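Long-range contacts in G-protein alpha subunit Galpha7 (Naegleria fowleri, PDB 6NE6), which probably binds and hydrolyses GTP as the alpha subunit of a heterotrimeric G protein, switching signalling on and off: residues A[46-50]-A[145-149]; A[22-26]-A[176-180]; A[122-126]-A[210-215]. All blocks are in the same frame, centred on the assembly; numbering follows the deposited sequence. Where two conformers were deposited one is given.

Interaction 1. Residues A[46-50]-A[145-149]; sequences KPMIY and DYMPS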
loop_
_atom_site.group_PDB
_atom_site.type_symbol
_atom_site.label_atom_id
_atom_site.label_comp_id
_atom_site.label_asym_id
_atom_site.label_seq_id
_atom_site.Cartn_x
_atom_site.Cartn_y
_atom_site.Cartn_z
ATOM N N LYS A 46 5.453 11.386 -12.731
ATOM C CA LYS A 46 6.224 12.442 -12.074
ATOM C C LYS A 46 5.363 13.495 -11.382
ATOM O O LYS A 46 5.588 13.742 -10.183
ATOM C CB LYS A 46 7.180 13.084 -13.090
ATOM C CG LYS A 46 7.981 14.247 -12.518
ATOM C CD LYS A 46 9.096 14.671 -13.471
ATOM C CE LYS A 46 8.557 15.495 -14.615
ATOM N NZ LYS A 46 9.667 16.098 -15.403
ATOM N N PRO A 47 4.369 14.123 -12.029
ATOM C CA PRO A 47 3.556 15.107 -11.291
ATOM C C PRO A 47 2.747 14.486 -10.172
ATOM O O PRO A 47 2.430 15.179 -9.199
ATOM C CB PRO A 47 2.655 15.715 -12.382
ATOM C CG PRO A 47 2.581 14.673 -13.433
ATOM C CD PRO A 47 3.929 14.004 -13.434
ATOM N N MET A 48 2.404 13.196 -10.274
ATOM C CA MET A 48 1.677 12.544 -9.194
ATOM C C MET A 48 2.564 12.376 -7.971
ATOM O O MET A 48 2.085 12.476 -6.833
ATOM C CB MET A 48 1.135 11.211 -9.680
ATOM C CG MET A 48 0.259 11.392 -10.919
ATOM S SD MET A 48 -0.420 9.843 -11.470
ATOM C CE MET A 48 -1.211 10.341 -13.012
ATOM N N ILE A 49 3.862 12.123 -8.186
ATOM C CA ILE A 49 4.790 12.092 -7.062
ATOM C C ILE A 49 4.889 13.472 -6.419
ATOM O O ILE A 49 4.826 13.597 -5.190
ATOM C CB ILE A 49 6.159 11.547 -7.504
ATOM C CG1 ILE A 49 6.051 10.026 -7.710
ATOM C CG2 ILE A 49 7.232 11.883 -6.464
ATOM C CD1 ILE A 49 7.200 9.427 -8.489
ATOM N N TYR A 50 5.037 14.525 -7.234
ATOM C CA TYR A 50 5.027 15.887 -6.701
ATOM C C TYR A 50 3.787 16.140 -5.843
ATOM O O TYR A 50 3.885 16.698 -4.743
ATOM C CB TYR A 50 5.066 16.899 -7.835
ATOM C CG TYR A 50 6.345 16.955 -8.640
ATOM C CD1 TYR A 50 7.555 16.546 -8.106
ATOM C CD2 TYR A 50 6.330 17.441 -9.940
ATOM C CE1 TYR A 50 8.735 16.632 -8.878
ATOM C CE2 TYR A 50 7.483 17.527 -10.704
ATOM C CZ TYR A 50 8.680 17.122 -10.170
ATOM O OH TYR A 50 9.812 17.232 -10.956
ATOM N N ASP A 145 15.930 18.266 -13.467
ATOM C CA ASP A 145 16.084 17.131 -14.376
ATOM C C ASP A 145 15.449 15.846 -13.849
ATOM O O ASP A 145 15.742 14.762 -14.368
ATOM C CB ASP A 145 17.571 16.892 -14.678
ATOM C CG ASP A 145 18.346 16.332 -13.479
ATOM O OD1 ASP A 145 17.779 16.204 -12.373
ATOM O OD2 ASP A 145 19.539 16.010 -13.643
ATOM N N TYR A 146 14.590 15.940 -12.834
ATOM C CA TYR A 146 14.107 14.752 -12.138
ATOM C C TYR A 146 13.295 13.843 -13.047
ATOM O O TYR A 146 12.428 14.300 -13.796
ATOM C CB TYR A 146 13.256 15.163 -10.937
ATOM C CG TYR A 146 12.505 14.021 -10.280
ATOM C CD1 TYR A 146 13.181 12.922 -9.760
ATOM C CD2 TYR A 146 11.118 14.056 -10.145
ATOM C CE1 TYR A 146 12.490 11.873 -9.140
ATOM C CE2 TYR A 146 10.426 13.025 -9.523
ATOM C CZ TYR A 146 11.117 11.934 -9.017
ATOM O OH TYR A 146 10.442 10.904 -8.390
ATOM N N MET A 147 13.598 12.548 -12.979
ATOM C CA MET A 147 12.802 11.495 -13.594
ATOM C C MET A 147 12.629 10.431 -12.523
ATOM O O MET A 147 13.643 9.940 -11.981
ATOM C CB MET A 147 13.475 10.918 -14.846
ATOM C CG MET A 147 13.362 11.829 -16.050
ATOM S SD MET A 147 11.626 11.928 -16.517
ATOM C CE MET A 147 11.269 10.182 -16.606
ATOM N N PRO A 148 11.394 10.068 -12.167
ATOM C CA PRO A 148 11.173 9.078 -11.108
ATOM C C PRO A 148 12.001 7.815 -11.285
ATOM O O PRO A 148 12.124 7.269 -12.385
ATOM C CB PRO A 148 9.673 8.777 -11.227
ATOM C CG PRO A 148 9.098 10.084 -11.690
ATOM C CD PRO A 148 10.130 10.684 -12.614
ATOM N N SER A 149 12.580 7.366 -10.176
ATOM C CA SER A 149 13.273 6.095 -10.130
ATOM C C SER A 149 12.276 4.953 -10.011
ATOM O O SER A 149 11.094 5.135 -9.697
ATOM C CB SER A 149 14.236 6.035 -8.942
ATOM O OG SER A 149 13.517 6.050 -7.710
HETATM O O HOH W 1 11.735 16.902 -14.300
#
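Residues 46-50 form one turn of helix 39-66, closed by the hydrogen bond from Tyr50 N to Lys46 O (3.1 Å) and kinked at Pro47, where the nitrogens of Pro47 and Met48 lack partners in the preceding turn. Beside it, residues 145-149 form an irregular loop, nearest at Lys46 and Pro148, whose CA atoms are 6.1 Å apart. Pro148 packs its CG 3.7 Å from Lys46 CA and its CB 3.7 Å from Ile49 CD1. Tyr146 points its CA-to-CB bond toward the helix: Lys46 CG lies 3.9 Å from its CD2, and Tyr50 OH sits at its ring edge, 3.5 Å from Tyr146 CD2, the ring planes at 41°. The Tyr146 hydroxyl hydrogen-bonds to Asp152. A water accepts from Lys46 NZ (2.5 Å) and donates to Tyr146 O (2.7 Å). Ser149 N-caps helix 150-154, its OG hydrogen-bonded to Asp152 N. In the G-alpha fold, helix 39-66 is the long helix of the all-helical domain; here it packs against the loop leading into helix 150-154, the last before the chain returns to the Ras-like domain.

Interaction 2. Residues A[22-26]-A[176-180]; sequences KSTIF and CMIDV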
loop_
_atom_site.group_PDB
_atom_site.type_symbol
_atom_site.label_atom_id
_atom_site.label_comp_id
_atom_site.label_asym_id
_atom_site.label_seq_id
_atom_site.Cartn_x
_atom_site.Cartn_y
_atom_site.Cartn_z
ATOM N N LYS A 22 -1.632 -3.749 -1.839
ATOM C CA LYS A 22 -1.769 -4.712 -2.924
ATOM C C LYS A 22 -1.155 -4.181 -4.217
ATOM O O LYS A 22 -0.583 -4.959 -4.987
ATOM C CB LYS A 22 -3.236 -5.097 -3.126
ATOM C CG LYS A 22 -4.113 -4.030 -3.722
ATOM C CD LYS A 22 -5.486 -4.624 -4.129
ATOM C CE LYS A 22 -6.350 -3.547 -4.779
ATOM N NZ LYS A 22 -7.582 -4.094 -5.416
ATOM N N SER A 23 -1.222 -2.865 -4.459
ATOM C CA SER A 23 -0.591 -2.326 -5.668
ATOM C C SER A 23 0.930 -2.417 -5.602
ATOM O O SER A 23 1.587 -2.541 -6.647
ATOM C CB SER A 23 -1.026 -0.876 -5.902
ATOM O OG SER A 23 -0.568 -0.031 -4.864
ATOM N N THR A 24 1.508 -2.358 -4.395
ATOM C CA THR A 24 2.943 -2.597 -4.242
ATOM C C THR A 24 3.315 -3.995 -4.715
ATOM O O THR A 24 4.328 -4.183 -5.405
ATOM C CB THR A 24 3.361 -2.427 -2.777
ATOM O OG1 THR A 24 2.850 -1.186 -2.288
ATOM C CG2 THR A 24 4.894 -2.435 -2.648
ATOM N N ILE A 25 2.504 -4.990 -4.345
ATOM C CA ILE A 25 2.738 -6.356 -4.788
ATOM C C ILE A 25 2.750 -6.423 -6.306
ATOM O O ILE A 25 3.622 -7.063 -6.905
ATOM C CB ILE A 25 1.673 -7.302 -4.203
ATOM C CG1 ILE A 25 1.814 -7.338 -2.686
ATOM C CG2 ILE A 25 1.838 -8.688 -4.790
ATOM C CD1 ILE A 25 0.828 -8.279 -2.012
ATOM N N PHE A 26 1.761 -5.786 -6.947
ATOM C CA PHE A 26 1.685 -5.864 -8.403
ATOM C C PHE A 26 2.898 -5.200 -9.044
ATOM O O PHE A 26 3.478 -5.734 -9.992
ATOM C CB PHE A 26 0.393 -5.232 -8.933
ATOM C CG PHE A 26 0.216 -5.433 -10.422
ATOM C CD1 PHE A 26 -0.375 -6.586 -10.902
ATOM C CD2 PHE A 26 0.679 -4.498 -11.332
ATOM C CE1 PHE A 26 -0.515 -6.803 -12.267
ATOM C CE2 PHE A 26 0.541 -4.714 -12.705
ATOM C CZ PHE A 26 -0.058 -5.874 -13.163
ATOM N N CYS A 176 -0.897 -15.723 -14.018
ATOM C CA CYS A 176 -0.821 -14.277 -14.087
ATOM C C CYS A 176 -1.401 -13.696 -12.817
ATOM O O CYS A 176 -2.221 -14.306 -12.132
ATOM C CB CYS A 176 -1.542 -13.711 -15.303
ATOM S SG CYS A 176 -3.286 -13.579 -15.038
ATOM N N MET A 177 -0.882 -12.526 -12.470
ATOM C CA MET A 177 -1.417 -11.769 -11.352
ATOM C C MET A 177 -2.232 -10.597 -11.885
ATOM O O MET A 177 -1.837 -9.933 -12.851
ATOM C CB MET A 177 -0.306 -11.274 -10.430
ATOM C CG MET A 177 -0.827 -10.410 -9.297
ATOM S SD MET A 177 0.494 -10.026 -8.139
ATOM C CE MET A 177 0.828 -11.649 -7.482
ATOM N N ILE A 178 -3.395 -10.376 -11.267
ATOM C CA ILE A 178 -4.363 -9.371 -11.704
ATOM C C ILE A 178 -4.522 -8.301 -10.633
ATOM O O ILE A 178 -4.705 -8.619 -9.455
ATOM C CB ILE A 178 -5.739 -10.006 -11.983
ATOM C CG1 ILE A 178 -5.613 -11.153 -12.981
ATOM C CG2 ILE A 178 -6.752 -8.939 -12.425
ATOM C CD1 ILE A 178 -6.832 -12.063 -12.963
ATOM N N ASP A 179 -4.511 -7.033 -11.050
ATOM C CA ASP A 179 -5.002 -5.931 -10.225
ATOM C C ASP A 179 -5.937 -5.136 -11.123
ATOM O O ASP A 179 -5.540 -4.715 -12.210
ATOM C CB ASP A 179 -3.851 -5.066 -9.699
ATOM C CG ASP A 179 -4.297 -4.057 -8.648
ATOM O OD1 ASP A 179 -5.404 -4.209 -8.092
ATOM O OD2 ASP A 179 -3.527 -3.112 -8.378
ATOM N N VAL A 180 -7.188 -4.966 -10.696
ATOM C CA VAL A 180 -8.214 -4.398 -11.568
ATOM C C VAL A 180 -9.135 -3.480 -10.771
ATOM O O VAL A 180 -9.577 -3.823 -9.668
ATOM C CB VAL A 180 -9.020 -5.507 -12.283
ATOM C CG1 VAL A 180 -9.596 -6.485 -11.279
ATOM C CG2 VAL A 180 -10.123 -4.897 -13.143
HETATM O O HOH W 2 -7.617 -5.891 -7.849
#
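Lys22 and Asp179 form a long salt bridge, with Lys22 NZ 3.5 Å from Asp179 OD1 and only a weak hydrogen bond between them. A water reinforces it, accepting from Lys22 NZ (3.0 Å) and Val180 N (3.0 Å) and lying 2.8 Å from Asp179 OD1. Asp179 OD2 is hydrogen-bonded to Thr160 OG1. Lys22 and Ser23 fit the P-loop (Walker A) pattern, and Asp179 opens a DVGGQ sequence that matches the DxxGQ motif of G-alpha proteins, so the pair probably belongs to the nucleotide site. Farther along, the edge of the Phe26 ring approaches the backbone, CE1 lying 3.4 Å from Met177 O, while Ile25 CG2 rests 3.8 Å from Met177 SD. The N-to-C directions of the helical and strand segments differ by 139°, nearer antiparallel than parallel, with axes 9.1 Å apart at closest approach. Strand 173-180 is hydrogen-bonded to strands 10-16 and 163-170, and helix 22-32 packs on this sheet, Phe26 reaching Ile164 and Gln166, and Ile25 touching Val203 of strand 199-205.

Interaction 3. Residues A[122-126]-A[210-215]; sequences RNEFQ and DQKCYE. With EDO (1,2-ethanediol), chain D.
This contact bridges the cleft between the two domains of the G-alpha fold: residues 122-126, between helices 113-120 and 131-136, belong to the helical domain, and residues 210-215, after strand 199-205, to the Ras-like domain. A 3-10 turn at 122-124, with Phe125 N hydrogen-bonded to Arg122 O (3.0 Å), leads into an extended Phe125 (phi/psi -128/169) and a Gln126 at -96/74. The opposing loop curves round it, with CA pairs Asn123-Gln211 at 5.1 Å and Gln126-Glu215 at 6.4 Å. Two side-chain amides cross to backbone carbonyls: Asn123 (chi1 p) gives ND2 to Asp210 O at 3.0 Å, and Gln126 (chi1 and chi2 m) gives NE2 to Lys212 O at 3.1 Å. Gln211 CA adds a CH...O contact to Asn123 O (3.6 Å). Waters link Asn123 O (2.6 Å) to Lys212 N (2.8 Å), and Gln126 N (2.9 Å) to Glu215 OE1 (2.6 Å). A 1,2-ethanediol, probably from the crystallisation liquor and also hydrogen-bonded to Asp19 and Arg221, donates from its O2 to Gln126 OE1 at 3.0 Å.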
loop_
_atom_site.group_PDB
_atom_site.type_symbol
_atom_site.label_atom_id
_atom_site.label_comp_id
_atom_site.label_asym_id
_atom_site.label_seq_id
_atom_site.Cartn_x
_atom_site.Cartn_y
_atom_site.Cartn_z
ATOM N N ARG A 122 2.596 10.274 13.347
ATOM C CA ARG A 122 1.996 10.184 12.017
ATOM C C ARG A 122 0.868 9.162 11.938
ATOM O O ARG A 122 -0.005 9.293 11.072
ATOM C CB ARG A 122 3.065 9.857 10.982
ATOM C CG ARG A 122 3.845 8.610 11.251
ATOM C CD ARG A 122 5.006 8.562 10.272
ATOM N NE ARG A 122 5.937 7.471 10.525
ATOM C CZ ARG A 122 7.011 7.564 11.302
ATOM N NH1 ARG A 122 7.294 8.701 11.924
ATOM N NH2 ARG A 122 7.804 6.512 11.464
ATOM N N ASN A 123 0.871 8.137 12.802
ATOM C CA ASN A 123 -0.234 7.177 12.799
ATOM C C ASN A 123 -1.573 7.835 13.094
ATOM O O ASN A 123 -2.623 7.270 12.751
ATOM C CB ASN A 123 0.004 6.065 13.819
ATOM C CG ASN A 123 0.038 6.580 15.237
ATOM O OD1 ASN A 123 0.963 7.300 15.618
ATOM N ND2 ASN A 123 -0.965 6.223 16.033
ATOM N N GLU A 124 -1.559 9.004 13.736
ATOM C CA GLU A 124 -2.772 9.720 14.095
ATOM C C GLU A 124 -3.344 10.519 12.937
ATOM O O GLU A 124 -4.479 10.995 13.048
ATOM C CB GLU A 124 -2.491 10.648 15.282
ATOM C CG GLU A 124 -2.012 9.911 16.538
ATOM C CD GLU A 124 -1.775 10.852 17.715
ATOM O OE1 GLU A 124 -2.564 11.805 17.885
ATOM O OE2 GLU A 124 -0.795 10.644 18.468
ATOM N N PHE A 125 -2.600 10.645 11.836
ATOM C CA PHE A 125 -2.938 11.520 10.722
ATOM C C PHE A 125 -2.897 10.743 9.411
ATOM O O PHE A 125 -2.428 9.600 9.341
ATOM C CB PHE A 125 -1.992 12.728 10.678
ATOM C CG PHE A 125 -1.910 13.452 11.984
ATOM C CD1 PHE A 125 -2.978 14.225 12.425
ATOM C CD2 PHE A 125 -0.780 13.351 12.784
ATOM C CE1 PHE A 125 -2.925 14.888 13.634
ATOM C CE2 PHE A 125 -0.724 14.016 14.007
ATOM C CZ PHE A 125 -1.799 14.782 14.428
ATOM N N GLN A 126 -3.399 11.380 8.356
ATOM C CA GLN A 126 -3.560 10.720 7.064
ATOM C C GLN A 126 -2.353 11.032 6.177
ATOM O O GLN A 126 -2.413 11.784 5.207
ATOM C CB GLN A 126 -4.884 11.134 6.424
ATOM C CG GLN A 126 -6.114 10.793 7.281
ATOM C CD GLN A 126 -6.257 9.295 7.549
ATOM O OE1 GLN A 126 -6.099 8.463 6.647
ATOM N NE2 GLN A 126 -6.537 8.949 8.801
ATOM N N ASP A 210 -2.764 0.974 14.381
ATOM C CA ASP A 210 -2.824 2.199 15.177
ATOM C C ASP A 210 -3.273 3.394 14.343
ATOM O O ASP A 210 -3.005 4.540 14.711
ATOM C CB ASP A 210 -1.481 2.474 15.871
ATOM C CG ASP A 210 -0.334 2.710 14.888
ATOM O OD1 ASP A 210 -0.563 2.661 13.666
ATOM O OD2 ASP A 210 0.813 2.949 15.334
ATOM N N GLN A 211 -3.996 3.151 13.246
ATOM C CA GLN A 211 -4.422 4.222 12.356
ATOM C C GLN A 211 -5.937 4.309 12.280
ATOM O O GLN A 211 -6.644 3.328 12.502
ATOM C CB GLN A 211 -3.873 4.017 10.946
ATOM C CG GLN A 211 -2.385 4.231 10.838
ATOM C CD GLN A 211 -1.853 3.710 9.526
ATOM O OE1 GLN A 211 -1.119 2.734 9.494
ATOM N NE2 GLN A 211 -2.237 4.357 8.427
ATOM N N LYS A 212 -6.419 5.502 11.921
ATOM C CA LYS A 212 -7.835 5.771 11.702
ATOM C C LYS A 212 -8.179 5.691 10.215
ATOM O O LYS A 212 -7.358 6.010 9.348
ATOM C CB LYS A 212 -8.198 7.162 12.232
ATOM C CG LYS A 212 -7.941 7.352 13.712
ATOM C CD LYS A 212 -8.763 6.364 14.522
ATOM C CE LYS A 212 -8.636 6.592 16.028
ATOM N NZ LYS A 212 -9.433 5.552 16.753
ATOM N N CYS A 213 -9.429 5.320 9.931
ATOM C CA CYS A 213 -9.877 5.186 8.548
ATOM C C CYS A 213 -9.848 6.516 7.811
ATOM O O CYS A 213 -9.437 6.582 6.645
ATOM C CB CYS A 213 -11.295 4.619 8.504
ATOM S SG CYS A 213 -11.350 2.889 8.949
ATOM N N TYR A 214 -10.346 7.572 8.454
ATOM C CA TYR A 214 -10.427 8.896 7.858
ATOM C C TYR A 214 -10.076 9.940 8.901
ATOM O O TYR A 214 -10.188 9.705 10.110
ATOM C CB TYR A 214 -11.834 9.207 7.333
ATOM C CG TYR A 214 -12.332 8.249 6.299
ATOM C CD1 TYR A 214 -11.985 8.401 4.964
ATOM C CD2 TYR A 214 -13.160 7.184 6.654
ATOM C CE1 TYR A 214 -12.439 7.516 4.010
ATOM C CE2 TYR A 214 -13.625 6.298 5.703
ATOM C CZ TYR A 214 -13.261 6.470 4.382
ATOM O OH TYR A 214 -13.717 5.582 3.432
ATOM N N GLU A 215 -9.730 11.134 8.421
ATOM C CA GLU A 215 -9.387 12.202 9.351
ATOM C C GLU A 215 -10.572 12.577 10.238
ATOM O O GLU A 215 -10.391 12.873 11.422
ATOM C CB GLU A 215 -8.869 13.420 8.587
ATOM C CG GLU A 215 -8.530 14.622 9.478
ATOM C CD GLU A 215 -7.391 14.365 10.472
ATOM O OE1 GLU A 215 -6.663 13.355 10.339
ATOM O OE2 GLU A 215 -7.219 15.195 11.394
HETATM C C1 EDO D . -2.934 6.792 3.252
HETATM O O1 EDO D . -3.983 5.858 3.540
HETATM C C2 EDO D . -3.308 8.158 3.815
HETATM O O2 EDO D . -3.444 8.048 5.237
HETATM O O HOH W 3 -4.755 7.682 11.310
HETATM O O HOH W 4 -6.645 10.585 11.212
HETATM O O HOH W 5 -3.613 6.869 8.673
HETATM O O HOH W 6 -4.689 13.980 8.823
HETATM O O HOH W 7 -8.089 8.901 4.684
#

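From the N terminus, the chain leaves strand 10-16, enters helix 22-32 and then helix 39-66, which carries it into the helical domain. Interaction 1 closes a mainly helical loop when residues 145-149 return to helix 39-66. Interaction 2 closes the wider loop around it, as strand 173-180 packs against helix 22-32 in the Ras-like domain. Interaction 3 crosses both: residues 122-126 lie inside those loops, whereas 210-215 follow them. One contact therefore ties the helical domain internally, one the Ras-like domain, and the third joins the two. Their centres lie 22 to 26 Å apart, with interactions 2 and 3 on opposite sides of the chain's centre.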